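Local coordinates for protein alpha-tubulin N-acetyltransferase (Danio rerio, PDB 4H6U) that probably transfers the acetyl group of acetyl coenzyme A to a lysine of alpha-tubulin, as a GNAT-fold acetyltransferase, at residues 147-159 and 176-188. The protein carries 1 engineered substitution. Sequence-based numbering, arbitrary orientation.
Sequences VEPAQMAYDRPSP and PQVNNFVVFAGFF. With ACO (acetyl coenzyme *a), chain C.
Tyr-154 and Val-182 form an antiparallel hydrogen-bonded pair: Tyr-154 N gives to Val-182 O at 2.8 Å, and Val-182 N returns a bond to Tyr-154 O at 2.7 Å. A third backbone bond, Arg-156 N to Asn-180 O at 2.9 Å, follows. Together they lay the short strand 181-182 against strand 153-155 at one margin of the GNAT sheet; strand 117-124 holds the other side of 153-155. Toward the 3-10 turns the pairing gives way to a water, which donates to Ala-150 O and Met-152 O and accepts from Phe-184 N.

The next pair, Asp-155 and Phe-181, is non-hydrogen-bonded. With CG anti to the backbone N (chi1 -173°), the Asp-155 carboxylate lies over one face of the Phe-181 ring, their planes 29° apart. Its OD1 also sits above the centre of the Arg-156 guanidinium, a salt bridge of charges alone, since no guanidinium N-H points at that oxygen. On the opposite sheet face, Tyr-154 CD2 meets the edge of the Phe-184 ring, 4.0 Å from Phe-184 CE2, and Pro-157 CG rests on Val-182 CG2. Tyr-154 OH bonds back to Pro-149 O, fixing the far end of its ring.

From the end of strand 153-155 onward, residues 155-158 belong to the cofactor pocket: Asp-155 O approaches the acetyl methyl CH3, and Ser-158 OG comes within 2.8 Å of pantetheine N4P of acetyl coenzyme A.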
loop_
_atom_site.group_PDB
_atom_site.type_symbol
_atom_site.label_atom_id
_atom_site.label_comp_id
_atom_site.label_asym_id
_atom_site.label_seq_id
_atom_site.Cartn_x
_atom_site.Cartn_y
_atom_site.Cartn_z
ATOM N N VAL A 147 15.813 -9.303 -9.368
ATOM C CA VAL A 147 15.080 -10.429 -9.942
ATOM C C VAL A 147 14.975 -10.254 -11.435
ATOM O O VAL A 147 15.044 -9.135 -11.954
ATOM C CB VAL A 147 13.647 -10.537 -9.382
ATOM C CG1 VAL A 147 13.703 -10.664 -7.870
ATOM C CG2 VAL A 147 12.817 -9.333 -9.807
ATOM N N GLU A 148 14.764 -11.364 -12.119
ATOM C CA GLU A 148 14.482 -11.305 -13.541
ATOM C C GLU A 148 12.983 -11.456 -13.706
ATOM O O GLU A 148 12.276 -11.992 -12.845
ATOM C CB GLU A 148 15.243 -12.391 -14.334
ATOM C CG GLU A 148 16.768 -12.408 -14.238
ATOM C CD GLU A 148 17.463 -11.356 -15.134
ATOM O OE1 GLU A 148 16.760 -10.617 -15.864
ATOM O OE2 GLU A 148 18.720 -11.285 -15.126
ATOM N N PRO A 149 12.484 -10.952 -14.816
ATOM C CA PRO A 149 11.043 -10.941 -15.044
ATOM C C PRO A 149 10.425 -12.348 -14.987
ATOM O O PRO A 149 9.289 -12.511 -14.516
ATOM C CB PRO A 149 10.923 -10.334 -16.454
ATOM C CG PRO A 149 12.223 -9.533 -16.647
ATOM C CD PRO A 149 13.256 -10.249 -15.860
ATOM N N ALA A 150 11.168 -13.358 -15.440
ATOM C CA ALA A 150 10.647 -14.733 -15.428
ATOM C C ALA A 150 10.577 -15.355 -14.034
ATOM O O ALA A 150 9.838 -16.319 -13.839
ATOM C CB ALA A 150 11.454 -15.604 -16.338
ATOM N N GLN A 151 11.248 -14.765 -13.042
ATOM C CA GLN A 151 11.222 -15.336 -11.680
ATOM C C GLN A 151 10.139 -14.767 -10.816
ATOM O O GLN A 151 9.998 -15.165 -9.662
ATOM C CB GLN A 151 12.547 -15.079 -10.948
ATOM C CG GLN A 151 13.788 -15.659 -11.604
ATOM C CD GLN A 151 15.082 -15.156 -10.950
ATOM O OE1 GLN A 151 15.227 -13.964 -10.656
ATOM N NE2 GLN A 151 15.988 -16.081 -10.651
ATOM N N MET A 152 9.327 -13.878 -11.371
ATOM C CA MET A 152 8.219 -13.330 -10.611
ATOM C C MET A 152 6.878 -13.810 -11.138
ATOM O O MET A 152 6.793 -14.379 -12.212
ATOM C CB MET A 152 8.263 -11.815 -10.617
ATOM C CG MET A 152 7.998 -11.209 -11.921
ATOM S SD MET A 152 7.878 -9.418 -11.705
ATOM C CE MET A 152 9.321 -9.115 -10.760
ATOM N N ALA A 153 5.848 -13.610 -10.331
ATOM C CA ALA A 153 4.471 -13.888 -10.711
ATOM C C ALA A 153 3.683 -12.585 -10.948
ATOM O O ALA A 153 4.020 -11.529 -10.411
ATOM C CB ALA A 153 3.793 -14.699 -9.617
ATOM N N TYR A 154 2.664 -12.661 -11.795
ATOM C CA TYR A 154 1.915 -11.476 -12.157
ATOM C C TYR A 154 0.441 -11.659 -11.811
ATOM O O TYR A 154 -0.232 -12.572 -12.290
ATOM C CB TYR A 154 2.114 -11.177 -13.643
ATOM C CG TYR A 154 3.571 -10.931 -13.970
ATOM C CD1 TYR A 154 4.111 -9.646 -13.926
ATOM C CD2 TYR A 154 4.431 -11.993 -14.265
ATOM C CE1 TYR A 154 5.464 -9.423 -14.222
ATOM C CE2 TYR A 154 5.775 -11.783 -14.549
ATOM C CZ TYR A 154 6.293 -10.494 -14.509
ATOM O OH TYR A 154 7.628 -10.306 -14.802
ATOM N N ASP A 155 -0.057 -10.797 -10.934
ATOM C CA ASP A 155 -1.416 -10.930 -10.438
ATOM C C ASP A 155 -2.435 -10.285 -11.403
ATOM O O ASP A 155 -2.502 -9.063 -11.528
ATOM C CB ASP A 155 -1.473 -10.254 -9.095
ATOM C CG ASP A 155 -2.766 -10.464 -8.382
ATOM O OD1 ASP A 155 -3.755 -10.955 -8.956
ATOM O OD2 ASP A 155 -2.769 -10.139 -7.193
ATOM N N ARG A 156 -3.252 -11.103 -12.068
ATOM C CA ARG A 156 -4.315 -10.580 -12.922
ATOM C C ARG A 156 -3.870 -9.431 -13.843
ATOM O O ARG A 156 -4.467 -8.358 -13.862
ATOM C CB ARG A 156 -5.531 -10.150 -12.086
ATOM C CG ARG A 156 -6.134 -11.286 -11.239
ATOM C CD ARG A 156 -7.347 -10.818 -10.446
ATOM N NE ARG A 156 -7.008 -9.859 -9.400
ATOM C CZ ARG A 156 -6.922 -10.138 -8.099
ATOM N NH1 ARG A 156 -7.127 -11.378 -7.652
ATOM N NH2 ARG A 156 -6.617 -9.163 -7.240
ATOM N N PRO A 157 -2.850 -9.668 -14.660
ATOM C CA PRO A 157 -2.292 -8.574 -15.469
ATOM C C PRO A 157 -3.249 -8.168 -16.582
ATOM O O PRO A 157 -3.861 -9.035 -17.221
ATOM C CB PRO A 157 -1.004 -9.173 -16.040
ATOM C CG PRO A 157 -1.239 -10.668 -16.038
ATOM C CD PRO A 157 -2.065 -10.903 -14.777
ATOM N N SER A 158 -3.367 -6.866 -16.821
ATOM C CA SER A 158 -4.220 -6.357 -17.886
ATOM C C SER A 158 -3.624 -6.704 -19.269
ATOM O O SER A 158 -2.450 -7.077 -19.400
ATOM C CB SER A 158 -4.367 -4.839 -17.739
ATOM O OG SER A 158 -3.128 -4.180 -17.998
ATOM N N PRO A 159 -4.450 -6.626 -20.308
ATOM C CA PRO A 159 -3.953 -6.914 -21.667
ATOM C C PRO A 159 -2.745 -6.080 -22.044
ATOM O O PRO A 159 -1.790 -6.649 -22.551
ATOM C CB PRO A 159 -5.149 -6.597 -22.554
ATOM C CG PRO A 159 -6.385 -6.862 -21.615
ATOM C CD PRO A 159 -5.907 -6.412 -20.248
ATOM N N PRO A 176 0.044 -22.503 -17.394
ATOM C CA PRO A 176 -1.348 -22.304 -16.975
ATOM C C PRO A 176 -1.522 -22.519 -15.502
ATOM O O PRO A 176 -0.942 -23.432 -14.935
ATOM C CB PRO A 176 -2.118 -23.362 -17.760
ATOM C CG PRO A 176 -1.253 -23.679 -18.924
ATOM C CD PRO A 176 0.163 -23.515 -18.455
ATOM N N GLN A 177 -2.273 -21.620 -14.893
ATOM C CA GLN A 177 -2.596 -21.666 -13.479
ATOM C C GLN A 177 -4.089 -21.597 -13.300
ATOM O O GLN A 177 -4.812 -21.309 -14.241
ATOM C CB GLN A 177 -1.960 -20.479 -12.763
ATOM C CG GLN A 177 -0.491 -20.418 -12.921
ATOM C CD GLN A 177 0.178 -21.631 -12.332
ATOM O OE1 GLN A 177 -0.236 -22.121 -11.281
ATOM N NE2 GLN A 177 1.251 -22.092 -12.969
ATOM N N VAL A 178 -4.563 -21.850 -12.091
ATOM C CA VAL A 178 -5.990 -21.692 -11.812
ATOM C C VAL A 178 -6.222 -20.651 -10.727
ATOM O O VAL A 178 -7.345 -20.413 -10.328
ATOM C CB VAL A 178 -6.648 -23.015 -11.378
ATOM C CG1 VAL A 178 -6.617 -24.008 -12.525
ATOM C CG2 VAL A 178 -5.957 -23.569 -10.103
ATOM N N ASN A 179 -5.169 -19.987 -10.290
ATOM C CA ASN A 179 -5.288 -19.049 -9.192
ATOM C C ASN A 179 -5.139 -17.561 -9.555
ATOM O O ASN A 179 -4.836 -16.759 -8.669
ATOM C CB ASN A 179 -4.240 -19.390 -8.145
ATOM C CG ASN A 179 -2.869 -18.966 -8.572
ATOM O OD1 ASN A 179 -2.637 -18.618 -9.742
ATOM N ND2 ASN A 179 -1.935 -18.991 -7.633
ATOM N N ASN A 180 -5.349 -17.184 -10.823
ATOM C CA ASN A 180 -5.321 -15.754 -11.229
ATOM C C ASN A 180 -3.957 -15.083 -11.346
ATOM O O ASN A 180 -3.887 -13.892 -11.657
ATOM C CB ASN A 180 -6.140 -14.890 -10.270
ATOM C CG ASN A 180 -7.605 -15.203 -10.313
ATOM O OD1 ASN A 180 -8.257 -15.260 -9.272
ATOM N ND2 ASN A 180 -8.147 -15.396 -11.512
ATOM N N PHE A 181 -2.899 -15.814 -11.040
ATOM C CA PHE A 181 -1.549 -15.305 -11.224
ATOM C C PHE A 181 -1.012 -15.916 -12.489
ATOM O O PHE A 181 -1.397 -17.024 -12.888
ATOM C CB PHE A 181 -0.634 -15.633 -10.031
ATOM C CG PHE A 181 -0.875 -14.773 -8.827
ATOM C CD1 PHE A 181 -1.955 -14.998 -8.010
ATOM C CD2 PHE A 181 -0.030 -13.723 -8.529
ATOM C CE1 PHE A 181 -2.174 -14.196 -6.880
ATOM C CE2 PHE A 181 -0.251 -12.931 -7.434
ATOM C CZ PHE A 181 -1.310 -13.167 -6.605
ATOM N N VAL A 182 -0.159 -15.143 -13.145
ATOM C CA VAL A 182 0.509 -15.585 -14.335
ATOM C C VAL A 182 2.017 -15.756 -14.055
ATOM O O VAL A 182 2.658 -14.921 -13.402
ATOM C CB VAL A 182 0.287 -14.598 -15.471
ATOM C CG1 VAL A 182 1.146 -14.982 -16.670
ATOM C CG2 VAL A 182 -1.168 -14.573 -15.837
ATOM N N VAL A 183 2.541 -16.882 -14.506
ATOM C CA VAL A 183 3.944 -17.181 -14.413
ATOM C C VAL A 183 4.390 -17.807 -15.719
ATOM O O VAL A 183 3.611 -18.473 -16.405
ATOM C CB VAL A 183 4.279 -18.134 -13.247
ATOM C CG1 VAL A 183 3.843 -17.541 -11.941
ATOM C CG2 VAL A 183 3.654 -19.463 -13.477
ATOM N N PHE A 184 5.641 -17.551 -16.083
ATOM C CA PHE A 184 6.143 -18.039 -17.353
ATOM C C PHE A 184 7.129 -19.195 -17.186
ATOM O O PHE A 184 7.604 -19.468 -16.088
ATOM C CB PHE A 184 6.752 -16.901 -18.146
ATOM C CG PHE A 184 5.772 -15.809 -18.496
ATOM C CD1 PHE A 184 5.133 -15.790 -19.730
ATOM C CD2 PHE A 184 5.470 -14.818 -17.560
ATOM C CE1 PHE A 184 4.226 -14.764 -20.071
ATOM C CE2 PHE A 184 4.604 -13.775 -17.869
ATOM C CZ PHE A 184 3.963 -13.739 -19.153
ATOM N N ALA A 185 7.435 -19.852 -18.295
ATOM C CA ALA A 185 8.230 -21.075 -18.276
ATOM C C ALA A 185 9.509 -20.916 -17.437
ATOM O O ALA A 185 9.802 -21.767 -16.593
ATOM C CB ALA A 185 8.555 -21.508 -19.694
ATOM N N GLY A 186 10.217 -19.797 -17.630
ATOM C CA GLY A 186 11.495 -19.525 -16.997
ATOM C C GLY A 186 11.461 -19.542 -15.483
ATOM O O GLY A 186 12.498 -19.631 -14.829
ATOM N N PHE A 187 10.269 -19.337 -14.937
ATOM C CA PHE A 187 10.018 -19.331 -13.507
ATOM C C PHE A 187 10.486 -20.644 -12.861
ATOM O O PHE A 187 10.932 -20.665 -11.710
ATOM C CB PHE A 187 8.520 -19.106 -13.291
ATOM C CG PHE A 187 8.096 -19.014 -11.867
ATOM C CD1 PHE A 187 8.040 -17.760 -11.239
ATOM C CD2 PHE A 187 7.778 -20.155 -11.145
ATOM C CE1 PHE A 187 7.648 -17.626 -9.913
ATOM C CE2 PHE A 187 7.357 -20.064 -9.804
ATOM C CZ PHE A 187 7.314 -18.791 -9.168
ATOM N N PHE A 188 10.412 -21.738 -13.623
ATOM C CA PHE A 188 10.675 -23.080 -13.086
ATOM C C PHE A 188 12.090 -23.651 -13.359
ATOM O O PHE A 188 12.509 -23.829 -14.506
ATOM C CB PHE A 188 9.581 -24.042 -13.562
ATOM C CG PHE A 188 8.191 -23.695 -13.036
ATOM C CD1 PHE A 188 7.780 -24.102 -11.766
ATOM C CD2 PHE A 188 7.301 -22.957 -13.804
ATOM C CE1 PHE A 188 6.515 -23.780 -11.276
ATOM C CE2 PHE A 188 6.043 -22.630 -13.317
ATOM C CZ PHE A 188 5.649 -23.054 -12.045
HETATM N N1A ACO C . -1.898 -1.425 -26.400
HETATM C C2A ACO C . -1.005 -2.477 -26.412
HETATM N N3A ACO C . 0.160 -2.539 -25.802
HETATM C C4A ACO C . 0.531 -1.379 -25.110
HETATM C C5A ACO C . -0.268 -0.220 -25.041
HETATM C C6A ACO C . -1.530 -0.296 -25.728
HETATM N N6A ACO C . -2.436 0.713 -25.767
HETATM N N7A ACO C . 0.420 0.754 -24.258
HETATM C C8A ACO C . 1.625 0.176 -23.898
HETATM N N9A ACO C . 1.698 -1.128 -24.428
HETATM C C1B ACO C . 2.717 -2.148 -24.353
HETATM C C2B ACO C . 3.194 -2.615 -25.720
HETATM O O2B ACO C . 3.863 -3.844 -25.649
HETATM C C3B ACO C . 4.272 -1.473 -25.964
HETATM O O3B ACO C . 5.173 -1.788 -26.852
HETATM P P3B ACO C . 4.796 -1.172 -28.542
HETATM O O7A ACO C . 6.063 -1.684 -29.157
HETATM O O8A ACO C . 3.537 -1.962 -28.800
HETATM O O9A ACO C . 4.639 0.301 -28.339
HETATM C C4B ACO C . 4.885 -1.336 -24.599
HETATM O O4B ACO C . 3.825 -1.648 -23.642
HETATM C C5B ACO C . 5.436 0.082 -24.443
HETATM O O5B ACO C . 6.487 0.172 -23.556
HETATM P P1A ACO C . 6.441 1.407 -22.439
HETATM O O1A ACO C . 7.700 1.232 -21.670
HETATM O O2A ACO C . 6.048 2.708 -23.110
HETATM O O3A ACO C . 5.198 0.964 -21.425
HETATM P P2A ACO C . 4.174 1.997 -20.843
HETATM O O4A ACO C . 4.795 3.106 -20.065
HETATM O O5A ACO C . 2.977 2.261 -21.687
HETATM O O6A ACO C . 3.521 1.048 -19.419
HETATM C CBP ACO C . 1.678 -0.303 -18.820
HETATM C CCP ACO C . 2.977 -0.202 -19.611
HETATM C CDP ACO C . 0.990 -1.663 -19.007
HETATM C CEP ACO C . 1.948 -0.027 -17.308
HETATM C CAP ACO C . 0.773 0.851 -19.361
HETATM O OAP ACO C . 0.443 0.745 -20.730
HETATM C C9P ACO C . -0.444 1.149 -18.436
HETATM O O9P ACO C . -0.243 1.751 -17.407
HETATM N N8P ACO C . -1.752 0.805 -18.524
HETATM C C7P ACO C . -2.472 0.108 -19.476
HETATM C C6P ACO C . -3.866 -0.428 -18.877
HETATM C C5P ACO C . -3.880 -0.971 -17.394
HETATM O O5P ACO C . -4.884 -0.860 -16.672
HETATM N N4P ACO C . -2.706 -1.617 -16.879
HETATM C C3P ACO C . -2.548 -2.229 -15.489
HETATM C C2P ACO C . -1.617 -3.503 -15.307
HETATM S S1P ACO C . -2.296 -5.163 -14.527
HETATM C C ACO C . -1.570 -5.259 -12.887
HETATM O O ACO C . -1.211 -4.249 -12.409
HETATM C CH3 ACO C . -0.778 -6.503 -12.556
HETATM O O HOH W 1 7.171 -15.717 -14.407
#